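Local structure of PlaB phospholipase (Legionella pneumophila, 6ZTI) at residues V260-S265 with D311-E316; I356-Y361 with G389-F394; Q371-G376 with D398-G403. The protein is a virulence-associated phospholipase with an alpha/beta-hydrolase domain, whose activity is controlled by NAD(H)-mediated assembly into tetramers. All blocks are in the same frame, centred on the assembly; numbering follows the deposited sequence.

Interaction 1. Residues V260-S265 with D311-E316; sequences VLPGLS and DNITKE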
loop_
_atom_site.group_PDB
_atom_site.type_symbol
_atom_site.label_atom_id
_atom_site.label_comp_id
_atom_site.label_asym_id
_atom_site.label_seq_id
_atom_site.Cartn_x
_atom_site.Cartn_y
_atom_site.Cartn_z
ATOM N N VAL B 260 34.944 -22.783 6.541
ATOM C CA VAL B 260 33.793 -23.127 7.363
ATOM C C VAL B 260 34.335 -23.887 8.571
ATOM O O VAL B 260 34.804 -25.023 8.448
ATOM C CB VAL B 260 32.760 -23.952 6.584
ATOM C CG1 VAL B 260 31.571 -24.296 7.453
ATOM C CG2 VAL B 260 32.287 -23.205 5.317
ATOM N N LEU B 261 34.307 -23.265 9.698
ATOM C CA LEU B 261 34.866 -23.808 10.931
ATOM C C LEU B 261 33.859 -24.704 11.646
ATOM O O LEU B 261 32.648 -24.492 11.542
ATOM C CB LEU B 261 35.272 -22.676 11.863
ATOM C CG LEU B 261 36.251 -21.646 11.299
ATOM C CD1 LEU B 261 36.655 -20.621 12.388
ATOM C CD2 LEU B 261 37.477 -22.339 10.730
ATOM N N PRO B 262 34.330 -25.697 12.405
ATOM C CA PRO B 262 33.411 -26.663 13.024
ATOM C C PRO B 262 32.775 -26.177 14.318
ATOM O O PRO B 262 33.433 -25.589 15.182
ATOM C CB PRO B 262 34.318 -27.870 13.303
ATOM C CG PRO B 262 35.642 -27.247 13.595
ATOM C CD PRO B 262 35.737 -26.077 12.616
ATOM N N GLY B 263 31.482 -26.469 14.451
ATOM C CA GLY B 263 30.782 -26.382 15.720
ATOM C C GLY B 263 30.369 -24.999 16.149
ATOM O O GLY B 263 30.131 -24.774 17.340
ATOM N N LEU B 264 30.248 -24.067 15.219
ATOM C CA LEU B 264 30.098 -22.655 15.542
ATOM C C LEU B 264 28.838 -22.082 14.907
ATOM O O LEU B 264 28.583 -22.297 13.716
ATOM C CB LEU B 264 31.333 -21.885 15.076
ATOM C CG LEU B 264 32.670 -22.239 15.739
ATOM C CD1 LEU B 264 33.749 -21.383 15.143
ATOM C CD2 LEU B 264 32.613 -22.031 17.237
ATOM N N SER B 265 28.059 -21.343 15.705
ATOM C CA SER B 265 26.838 -20.686 15.265
ATOM C C SER B 265 27.106 -19.195 15.114
ATOM O O SER B 265 28.235 -18.728 15.250
ATOM C CB SER B 265 25.700 -20.931 16.253
ATOM O OG SER B 265 25.977 -20.308 17.504
ATOM N N ASP B 311 40.446 -24.337 3.058
ATOM C CA ASP B 311 39.610 -25.164 2.199
ATOM C C ASP B 311 39.563 -26.605 2.701
ATOM O O ASP B 311 38.507 -27.247 2.666
ATOM C CB ASP B 311 40.118 -25.120 0.756
ATOM C CG ASP B 311 39.209 -25.890 -0.193
ATOM O OD1 ASP B 311 38.023 -25.514 -0.303
ATOM O OD2 ASP B 311 39.662 -26.883 -0.797
ATOM N N ASN B 312 40.696 -27.130 3.164
ATOM C CA ASN B 312 40.701 -28.458 3.764
ATOM C C ASN B 312 39.821 -28.506 5.010
ATOM O O ASN B 312 39.104 -29.487 5.232
ATOM C CB ASN B 312 42.126 -28.877 4.122
ATOM C CG ASN B 312 42.948 -29.234 2.911
ATOM O OD1 ASN B 312 42.408 -29.472 1.828
ATOM N ND2 ASN B 312 44.265 -29.289 3.087
ATOM N N ILE B 313 39.887 -27.468 5.851
ATOM C CA ILE B 313 39.038 -27.416 7.043
ATOM C C ILE B 313 37.565 -27.379 6.642
ATOM O O ILE B 313 36.717 -28.011 7.276
ATOM C CB ILE B 313 39.406 -26.199 7.917
ATOM C CG1 ILE B 313 40.866 -26.261 8.391
ATOM C CG2 ILE B 313 38.473 -26.081 9.118
ATOM C CD1 ILE B 313 41.243 -27.527 9.129
ATOM N N THR B 314 37.231 -26.600 5.617
ATOM C CA THR B 314 35.856 -26.572 5.129
ATOM C C THR B 314 35.388 -27.969 4.729
ATOM O O THR B 314 34.294 -28.405 5.104
ATOM C CB THR B 314 35.759 -25.605 3.950
ATOM O OG1 THR B 314 36.024 -24.274 4.416
ATOM C CG2 THR B 314 34.385 -25.634 3.315
ATOM N N LYS B 315 36.202 -28.684 3.951
ATOM C CA LYS B 315 35.820 -30.021 3.509
ATOM C C LYS B 315 35.614 -30.952 4.693
ATOM O O LYS B 315 34.681 -31.763 4.704
ATOM C CB LYS B 315 36.889 -30.582 2.572
ATOM C CG LYS B 315 36.768 -30.046 1.157
ATOM C CD LYS B 315 38.086 -30.103 0.409
ATOM C CE LYS B 315 37.880 -29.877 -1.082
ATOM N NZ LYS B 315 37.038 -28.676 -1.342
ATOM N N GLU B 316 36.481 -30.851 5.697
ATOM C CA GLU B 316 36.388 -31.716 6.868
ATOM C C GLU B 316 35.168 -31.372 7.713
ATOM O O GLU B 316 34.445 -32.266 8.171
ATOM C CB GLU B 316 37.673 -31.594 7.694
ATOM C CG GLU B 316 37.674 -32.363 8.997
ATOM C CD GLU B 316 38.858 -31.997 9.885
ATOM O OE1 GLU B 316 39.222 -30.800 9.947
ATOM O OE2 GLU B 316 39.425 -32.906 10.526
#
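Val260, on strand 257-261, and Thr314, on helix 300-320, bring strand and helix backbones close, their CA atoms 4.6 Å apart. The strand is the outermost, within this chain, of the six-stranded parallel sheet of the alpha/beta-hydrolase fold, and the helix packs beside it. The Thr314 hydroxyl makes the polar link: Val260 N donates to Thr314 OG1 at 2.8 Å and 157°. With chi1 -65°, OG1 stands anti to the carbonyl carbon and beside its own backbone N, from where it also bonds to Leu310 O one turn back. The hydroxyl thus serves strand and helix at once. The Thr314 methyl adds an apolar contact, CG2 meeting CG2 of Val260 at 3.8 Å where the two side chains cross at about a right angle. One residue earlier on the helix, Ile313 turns its CG2 branch to the other segment and touches CD2 of Leu261 at 4.2 Å, with CD of Pro262 slightly farther. Trp290 of helix 286-296 touches both Leu261 and Ile313, tying a second helix to this corner. The carbonyls of Val260 and Ile313 approach to 3.7 Å, O to O, and Thr317 OG1 is hydrogen-bonded to both.

Interaction 2. Residues I356-Y361 with G389-F394; sequences IDYDLY and GKLTYF. With SND (thionicotinamide-adenine-dinucleotide), chain O.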
loop_
_atom_site.group_PDB
_atom_site.type_symbol
_atom_site.label_atom_id
_atom_site.label_comp_id
_atom_site.label_asym_id
_atom_site.label_seq_id
_atom_site.Cartn_x
_atom_site.Cartn_y
_atom_site.Cartn_z
ATOM N N ILE B 356 9.057 -6.770 -13.216
ATOM C CA ILE B 356 8.322 -7.168 -12.021
ATOM C C ILE B 356 7.289 -8.255 -12.288
ATOM O O ILE B 356 6.695 -8.763 -11.324
ATOM C CB ILE B 356 7.631 -5.957 -11.357
ATOM C CG1 ILE B 356 6.661 -5.284 -12.332
ATOM C CG2 ILE B 356 8.651 -4.947 -10.910
ATOM C CD1 ILE B 356 5.521 -4.569 -11.643
ATOM N N ASP B 357 7.026 -8.602 -13.548
ATOM C CA ASP B 357 6.002 -9.590 -13.906
ATOM C C ASP B 357 6.641 -10.678 -14.768
ATOM O O ASP B 357 6.790 -10.504 -15.983
ATOM C CB ASP B 357 4.849 -8.938 -14.649
ATOM C CG ASP B 357 4.238 -7.777 -13.885
ATOM O OD1 ASP B 357 3.877 -7.959 -12.699
ATOM O OD2 ASP B 357 4.121 -6.680 -14.477
ATOM N N TYR B 358 6.995 -11.805 -14.155
ATOM C CA TYR B 358 7.732 -12.849 -14.860
ATOM C C TYR B 358 7.625 -14.158 -14.090
ATOM O O TYR B 358 7.420 -14.173 -12.869
ATOM C CB TYR B 358 9.210 -12.472 -15.027
ATOM C CG TYR B 358 9.861 -12.285 -13.694
ATOM C CD1 TYR B 358 9.847 -11.052 -13.069
ATOM C CD2 TYR B 358 10.446 -13.354 -13.025
ATOM C CE1 TYR B 358 10.415 -10.877 -11.820
ATOM C CE2 TYR B 358 11.014 -13.190 -11.777
ATOM C CZ TYR B 358 10.994 -11.950 -11.184
ATOM O OH TYR B 358 11.557 -11.778 -9.949
ATOM N N ASP B 359 7.784 -15.257 -14.829
ATOM C CA ASP B 359 7.976 -16.595 -14.279
ATOM C C ASP B 359 9.388 -17.060 -14.615
ATOM O O ASP B 359 9.797 -17.006 -15.782
ATOM C CB ASP B 359 6.971 -17.594 -14.860
ATOM C CG ASP B 359 5.540 -17.321 -14.433
ATOM O OD1 ASP B 359 5.309 -16.984 -13.252
ATOM O OD2 ASP B 359 4.643 -17.470 -15.289
ATOM N N LEU B 360 10.116 -17.538 -13.606
ATOM C CA LEU B 360 11.491 -17.985 -13.759
ATOM C C LEU B 360 11.598 -19.463 -13.416
ATOM O O LEU B 360 11.229 -19.884 -12.312
ATOM C CB LEU B 360 12.431 -17.170 -12.874
ATOM C CG LEU B 360 13.917 -17.361 -13.143
ATOM C CD1 LEU B 360 14.654 -16.097 -12.802
ATOM C CD2 LEU B 360 14.467 -18.555 -12.338
ATOM N N TYR B 361 12.166 -20.231 -14.337
ATOM C CA TYR B 361 12.244 -21.678 -14.225
ATOM C C TYR B 361 13.686 -22.131 -14.264
ATOM O O TYR B 361 14.454 -21.696 -15.126
ATOM C CB TYR B 361 11.509 -22.372 -15.364
ATOM C CG TYR B 361 10.053 -22.062 -15.453
ATOM C CD1 TYR B 361 9.602 -21.006 -16.223
ATOM C CD2 TYR B 361 9.120 -22.840 -14.794
ATOM C CE1 TYR B 361 8.267 -20.728 -16.318
ATOM C CE2 TYR B 361 7.781 -22.566 -14.885
ATOM C CZ TYR B 361 7.364 -21.512 -15.651
ATOM O OH TYR B 361 6.032 -21.226 -15.739
ATOM N N GLY B 389 12.062 -7.249 -9.211
ATOM C CA GLY B 389 12.930 -7.915 -10.153
ATOM C C GLY B 389 14.098 -8.619 -9.504
ATOM O O GLY B 389 15.029 -9.029 -10.196
ATOM N N LYS B 390 14.110 -8.726 -8.179
ATOM C CA LYS B 390 15.199 -9.371 -7.461
ATOM C C LYS B 390 14.648 -10.592 -6.741
ATOM O O LYS B 390 13.791 -10.469 -5.860
ATOM C CB LYS B 390 15.870 -8.404 -6.489
ATOM C CG LYS B 390 16.396 -7.145 -7.162
ATOM C CD LYS B 390 17.426 -7.401 -8.256
ATOM C CE LYS B 390 18.707 -7.956 -7.713
ATOM N NZ LYS B 390 19.427 -6.989 -6.838
ATOM N N LEU B 391 15.148 -11.762 -7.115
ATOM C CA LEU B 391 14.601 -13.035 -6.667
ATOM C C LEU B 391 15.762 -13.928 -6.268
ATOM O O LEU B 391 16.678 -14.136 -7.064
ATOM C CB LEU B 391 13.757 -13.678 -7.780
ATOM C CG LEU B 391 13.211 -15.083 -7.536
ATOM C CD1 LEU B 391 12.124 -15.041 -6.477
ATOM C CD2 LEU B 391 12.680 -15.682 -8.819
ATOM N N THR B 392 15.738 -14.447 -5.041
ATOM C CA THR B 392 16.838 -15.252 -4.526
ATOM C C THR B 392 16.362 -16.683 -4.299
ATOM O O THR B 392 15.414 -16.915 -3.543
ATOM C CB THR B 392 17.399 -14.637 -3.236
ATOM O OG1 THR B 392 17.939 -13.332 -3.516
ATOM C CG2 THR B 392 18.489 -15.489 -2.678
ATOM N N TYR B 393 17.027 -17.635 -4.941
ATOM C CA TYR B 393 16.802 -19.055 -4.705
ATOM C C TYR B 393 17.967 -19.623 -3.915
ATOM O O TYR B 393 19.120 -19.256 -4.142
ATOM C CB TYR B 393 16.673 -19.841 -6.020
ATOM C CG TYR B 393 15.242 -20.111 -6.466
ATOM C CD1 TYR B 393 14.401 -19.079 -6.815
ATOM C CD2 TYR B 393 14.760 -21.403 -6.557
ATOM C CE1 TYR B 393 13.106 -19.316 -7.221
ATOM C CE2 TYR B 393 13.457 -21.656 -6.970
ATOM C CZ TYR B 393 12.641 -20.613 -7.310
ATOM O OH TYR B 393 11.346 -20.860 -7.720
ATOM N N PHE B 394 17.653 -20.550 -3.024
ATOM C CA PHE B 394 18.617 -21.263 -2.206
ATOM C C PHE B 394 18.428 -22.744 -2.484
ATOM O O PHE B 394 17.323 -23.279 -2.298
ATOM C CB PHE B 394 18.380 -20.918 -0.733
ATOM C CG PHE B 394 19.489 -21.330 0.190
ATOM C CD1 PHE B 394 20.820 -21.077 -0.134
ATOM C CD2 PHE B 394 19.196 -21.925 1.406
ATOM C CE1 PHE B 394 21.818 -21.450 0.724
ATOM C CE2 PHE B 394 20.192 -22.292 2.265
ATOM C CZ PHE B 394 21.506 -22.063 1.921
HETATM P PA SND O . 6.587 -16.885 -2.075
HETATM O O1A SND O . 7.123 -16.360 -0.799
HETATM O O2A SND O . 7.002 -18.306 -2.421
HETATM O O5B SND O . 6.982 -15.963 -3.351
HETATM C C5B SND O . 6.985 -14.532 -3.176
HETATM C C4B SND O . 6.889 -13.852 -4.518
HETATM O O4B SND O . 7.984 -14.278 -5.361
HETATM C C3B SND O . 5.613 -14.137 -5.310
HETATM O O3B SND O . 5.178 -12.966 -5.993
HETATM C C2B SND O . 6.063 -15.227 -6.277
HETATM O O2B SND O . 5.290 -15.280 -7.467
HETATM C C1B SND O . 7.472 -14.747 -6.590
HETATM N N9A SND O . 8.349 -15.800 -7.081
HETATM C C8A SND O . 8.859 -16.846 -6.359
HETATM N N7A SND O . 9.497 -17.735 -7.082
HETATM C C5A SND O . 9.404 -17.234 -8.370
HETATM C C6A SND O . 9.825 -17.740 -9.613
HETATM N N6A SND O . 10.530 -18.869 -9.751
HETATM N N1A SND O . 9.513 -17.030 -10.715
HETATM C C2A SND O . 8.863 -15.872 -10.574
HETATM N N3A SND O . 8.432 -15.284 -9.455
HETATM C C4A SND O . 8.717 -16.033 -8.384
HETATM O O3 SND O . 5.000 -16.854 -2.059
HETATM P PN SND O . 3.802 -17.080 -3.094
HETATM O O1N SND O . 4.257 -17.983 -4.176
HETATM O O2N SND O . 3.262 -15.750 -3.452
HETATM O O5D SND O . 2.811 -17.855 -2.097
HETATM C C5D SND O . 1.876 -17.127 -1.268
HETATM C C4D SND O . 1.686 -17.810 0.075
HETATM O O4D SND O . 1.399 -19.217 -0.116
HETATM C C3D SND O . 2.881 -17.778 1.029
HETATM O O3D SND O . 2.423 -17.812 2.384
HETATM C C2D SND O . 3.611 -19.068 0.658
HETATM O O2D SND O . 4.460 -19.534 1.697
HETATM C C1D SND O . 2.416 -19.995 0.464
HETATM N N1N SND O . 2.777 -21.115 -0.503
HETATM C C2N SND O . 2.674 -20.855 -1.818
HETATM C C3N SND O . 2.927 -21.847 -2.741
HETATM C C7N SND O . 2.709 -21.597 -4.191
HETATM S S7N SND O . 1.838 -22.666 -5.119
HETATM N N7N SND O . 3.179 -20.468 -4.680
HETATM C C4N SND O . 3.295 -23.107 -2.281
HETATM C C5N SND O . 3.411 -23.343 -0.924
HETATM C C6N SND O . 3.150 -22.325 -0.039
#
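Tyr358 and Leu391 meet through two different first torsions: CG of Tyr358 sits between its backbone N and carbonyl carbon (chi1 61°), whereas CG of Leu391 is anti to the backbone N (chi1 174°). The phenol oxygen reaches the leucine stem, Tyr358 OH lying 3.6 Å from Leu391 CB, and bonds to Arg388 O. Leu391 CD2 lies at the edge of the tyrosine ring, near its plane, and also 4.3 Å from Leu360 CB. Strands 358-361 and 390-394 run in similar directions but are not paired, their axes 10.5 Å apart; the adenine of thionicotinamide-adenine-dinucleotide bridges them. Both Leu391 methyls rest on one face of the base, CD2 at 3.6 Å from C6A and CD1 beyond it toward C8A. The rim is read by the Leu360 backbone: Leu360 N donates to N1A at 3.0 Å, and N6A donates to Leu360 O at 2.8 Å, almost straight at 174°. The second N6A hydrogen goes to Tyr393 OH at 3.0 Å, from strand 390-396. Arg145 and Asn209 of a neighbouring subunit also bond to this dinucleotide. An acceptor at N1A beside a doubly used amino group is consistent with recognition of adenine by its hydrogen-bonding edge.

Interaction 3. Residues Q371-G376 with D398-G403; sequences QALPAG and DIMEGG. With SND (thionicotinamide-adenine-dinucleotide), chain J.
Leu373 and Pro374 meet helix 397-404 from a loop between strands 358-364 and 378-383, whose other flank holds a bound thionicotinamide-adenine-dinucleotide. The Gln371 chain bends at chi2 (-78°), which turns CD toward the nicotinamide end; its OE1 accepts a hydrogen bond from N7N of the thioamide at 2.9 Å. Gln371 NE2 bonds to Tyr205 O of a neighbouring subunit, which is consistent with the modelled turn of the amide. At Leu373 the backbone N donates to the ribose hydroxyl O3D at 3.0 Å, while CB packs on O3D and C3D of the same sugar and CD2 lies between O3D and the adenine amino group N6A. The other branch points to the helix, where Leu373 CD1 and Met400 CE are modelled only 3.2 Å apart, a tight approach whose detail is doubtful. Pro374 lays its ring into the helix surface: CB is 3.6 Å from Ile399 O, and CG is 3.7 Å from the CA of Gly403, whose lack of a side chain leaves room for the ring. Met400 CE meets the CD corner of that ring, the two side chains crossing at about a right angle. Ala375 turns its CB away, but its carbonyl O rests 3.4 Å from CG2 of Ile399. Gly376, at a phi of 90° that suits glycine, serves both flanks: its N donates to the phosphate oxygen O2N at 2.9 Å, nearly straight at 170°, and its O lies 3.3 Å from Ile399 CD1. No hydrogen bond joins loop and helix; the two are held by van der Waals packing, partly of carbons against carbonyl oxygens. With Arg333 of the neighbouring subunit bonded to the carbonyls of Gln371 and Leu373, this is an intersubunit dinucleotide site in which loop N-H groups hold ribose and phosphate.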
loop_
_atom_site.group_PDB
_atom_site.type_symbol
_atom_site.label_atom_id
_atom_site.label_comp_id
_atom_site.label_asym_id
_atom_site.label_seq_id
_atom_site.Cartn_x
_atom_site.Cartn_y
_atom_site.Cartn_z
ATOM N N GLN B 371 10.268 -29.693 -15.177
ATOM C CA GLN B 371 9.765 -30.797 -14.379
ATOM C C GLN B 371 10.842 -31.809 -13.996
ATOM O O GLN B 371 10.553 -32.744 -13.245
ATOM C CB GLN B 371 8.658 -31.523 -15.157
ATOM C CG GLN B 371 7.539 -30.618 -15.696
ATOM C CD GLN B 371 6.537 -30.220 -14.633
ATOM O OE1 GLN B 371 6.373 -30.911 -13.639
ATOM N NE2 GLN B 371 5.860 -29.097 -14.841
ATOM N N ALA B 372 12.070 -31.647 -14.470
ATOM C CA ALA B 372 13.085 -32.680 -14.311
ATOM C C ALA B 372 14.119 -32.389 -13.220
ATOM O O ALA B 372 15.111 -33.114 -13.125
ATOM C CB ALA B 372 13.805 -32.902 -15.637
ATOM N N LEU B 373 13.930 -31.364 -12.395
ATOM C CA LEU B 373 14.935 -31.096 -11.373
ATOM C C LEU B 373 15.024 -32.272 -10.391
ATOM O O LEU B 373 14.023 -32.926 -10.108
ATOM C CB LEU B 373 14.601 -29.818 -10.620
ATOM C CG LEU B 373 15.029 -28.489 -11.257
ATOM C CD1 LEU B 373 16.525 -28.352 -11.140
ATOM C CD2 LEU B 373 14.657 -28.380 -12.716
ATOM N N PRO B 374 16.207 -32.568 -9.853
ATOM C CA PRO B 374 16.289 -33.609 -8.815
ATOM C C PRO B 374 15.369 -33.295 -7.644
ATOM O O PRO B 374 15.268 -32.149 -7.213
ATOM C CB PRO B 374 17.762 -33.583 -8.397
ATOM C CG PRO B 374 18.478 -33.073 -9.601
ATOM C CD PRO B 374 17.536 -32.049 -10.207
ATOM N N ALA B 375 14.682 -34.328 -7.144
ATOM C CA ALA B 375 13.829 -34.173 -5.971
ATOM C C ALA B 375 14.652 -33.748 -4.761
ATOM O O ALA B 375 15.662 -34.375 -4.438
ATOM C CB ALA B 375 13.113 -35.481 -5.667
ATOM N N GLY B 376 14.199 -32.703 -4.071
ATOM C CA GLY B 376 14.940 -32.151 -2.950
ATOM C C GLY B 376 15.923 -31.054 -3.301
ATOM O O GLY B 376 16.685 -30.626 -2.427
ATOM N N ASP B 398 24.448 -30.503 -3.361
ATOM C CA ASP B 398 24.794 -31.914 -3.460
ATOM C C ASP B 398 23.647 -32.724 -4.044
ATOM O O ASP B 398 23.886 -33.708 -4.743
ATOM C CB ASP B 398 25.205 -32.443 -2.086
ATOM C CG ASP B 398 26.505 -31.827 -1.600
ATOM O OD1 ASP B 398 27.473 -31.763 -2.390
ATOM O OD2 ASP B 398 26.552 -31.386 -0.439
ATOM N N ILE B 399 22.405 -32.320 -3.792
ATOM C CA ILE B 399 21.276 -33.017 -4.392
ATOM C C ILE B 399 21.185 -32.688 -5.875
ATOM O O ILE B 399 20.887 -33.556 -6.704
ATOM C CB ILE B 399 19.981 -32.658 -3.638
ATOM C CG1 ILE B 399 19.985 -33.322 -2.257
ATOM C CG2 ILE B 399 18.752 -33.045 -4.465
ATOM C CD1 ILE B 399 18.804 -32.986 -1.363
ATOM N N MET B 400 21.433 -31.426 -6.232
ATOM C CA MET B 400 21.434 -31.025 -7.637
ATOM C C MET B 400 22.497 -31.773 -8.422
ATOM O O MET B 400 22.216 -32.366 -9.467
ATOM C CB MET B 400 21.688 -29.525 -7.753
ATOM C CG MET B 400 20.661 -28.685 -7.083
ATOM S SD MET B 400 20.004 -27.463 -8.191
ATOM C CE MET B 400 19.256 -28.544 -9.403
ATOM N N GLU B 401 23.743 -31.717 -7.946
ATOM C CA GLU B 401 24.846 -32.346 -8.660
ATOM C C GLU B 401 24.610 -33.843 -8.814
ATOM O O GLU B 401 24.747 -34.396 -9.909
ATOM C CB GLU B 401 26.159 -32.076 -7.918
ATOM C CG GLU B 401 27.421 -32.367 -8.729
ATOM C CD GLU B 401 27.851 -33.827 -8.693
ATOM O OE1 GLU B 401 27.473 -34.558 -7.749
ATOM O OE2 GLU B 401 28.587 -34.238 -9.619
ATOM N N GLY B 402 24.246 -34.516 -7.721
ATOM C CA GLY B 402 24.052 -35.952 -7.783
ATOM C C GLY B 402 22.963 -36.353 -8.755
ATOM O O GLY B 402 23.061 -37.392 -9.414
ATOM N N GLY B 403 21.923 -35.538 -8.875
ATOM C CA GLY B 403 20.817 -35.889 -9.740
ATOM C C GLY B 403 20.993 -35.491 -11.191
ATOM O O GLY B 403 20.431 -36.125 -12.084
HETATM P PA SND J . 8.709 -28.882 -5.506
HETATM O O1A SND J . 8.075 -29.129 -6.848
HETATM O O2A SND J . 7.874 -29.155 -4.308
HETATM O O5B SND J . 9.220 -27.349 -5.456
HETATM C C5B SND J . 9.918 -26.748 -4.352
HETATM C C4B SND J . 9.898 -25.260 -4.614
HETATM O O4B SND J . 10.603 -24.958 -5.842
HETATM C C3B SND J . 8.509 -24.674 -4.809
HETATM O O3B SND J . 8.554 -23.308 -4.455
HETATM C C2B SND J . 8.292 -24.835 -6.309
HETATM O O2B SND J . 7.302 -23.930 -6.782
HETATM C C1B SND J . 9.692 -24.488 -6.820
HETATM N N9A SND J . 10.041 -25.091 -8.101
HETATM C C8A SND J . 9.752 -26.359 -8.537
HETATM N N7A SND J . 10.193 -26.621 -9.745
HETATM C C5A SND J . 10.814 -25.442 -10.132
HETATM C C6A SND J . 11.488 -25.066 -11.308
HETATM N N6A SND J . 11.631 -25.862 -12.367
HETATM N N1A SND J . 12.017 -23.820 -11.360
HETATM C C2A SND J . 11.868 -23.013 -10.305
HETATM N N3A SND J . 11.234 -23.250 -9.153
HETATM C C4A SND J . 10.729 -24.492 -9.127
HETATM O O3 SND J . 10.060 -29.696 -5.310
HETATM P PN SND J . 10.598 -31.113 -5.808
HETATM O O1N SND J . 9.492 -32.098 -5.767
HETATM O O2N SND J . 11.848 -31.390 -5.075
HETATM O O5D SND J . 10.890 -30.773 -7.341
HETATM C C5D SND J . 11.720 -31.634 -8.151
HETATM C C4D SND J . 11.263 -31.540 -9.586
HETATM O O4D SND J . 10.016 -32.251 -9.760
HETATM C C3D SND J . 11.005 -30.129 -10.107
HETATM O O3D SND J . 11.394 -30.093 -11.467
HETATM C C2D SND J . 9.489 -29.992 -10.001
HETATM O O2D SND J . 8.983 -29.048 -10.939
HETATM C C1D SND J . 9.067 -31.406 -10.362
HETATM N N1N SND J . 7.699 -31.749 -9.792
HETATM C C2N SND J . 6.724 -32.115 -10.641
HETATM C C3N SND J . 5.496 -32.519 -10.151
HETATM C C7N SND J . 4.397 -32.927 -11.064
HETATM S S7N SND J . 2.959 -33.514 -10.461
HETATM N N7N SND J . 4.613 -32.799 -12.357
HETATM C C4N SND J . 5.303 -32.524 -8.773
HETATM C C5N SND J . 6.320 -32.126 -7.928
HETATM C C6N SND J . 7.522 -31.739 -8.458
#

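Interaction 1 comes first and closes a 45-residue excursion that leaves the parallel sheet, passes helix 286-296 and returns along helix 300-320, all within the alpha/beta-hydrolase part. After a short hairpin the chain returns to the mixed sheet, to which strands 231-238 and 245-252 already belong. There interactions 2 and 3 cross: 356-361, 371-376, 389-394 and 398-403 alternate in sequence, and strand 390-396 runs into helix 397-404. Interaction 2 spans two strands of that sheet, whereas interaction 3 ties the loop before strand 378-383 to the helix. Their centres are about 20 Å apart, and both touch a neighbouring subunit. Interaction 1 lies away from the nucleotide sites, about 31 Å from interaction 2, centre to centre.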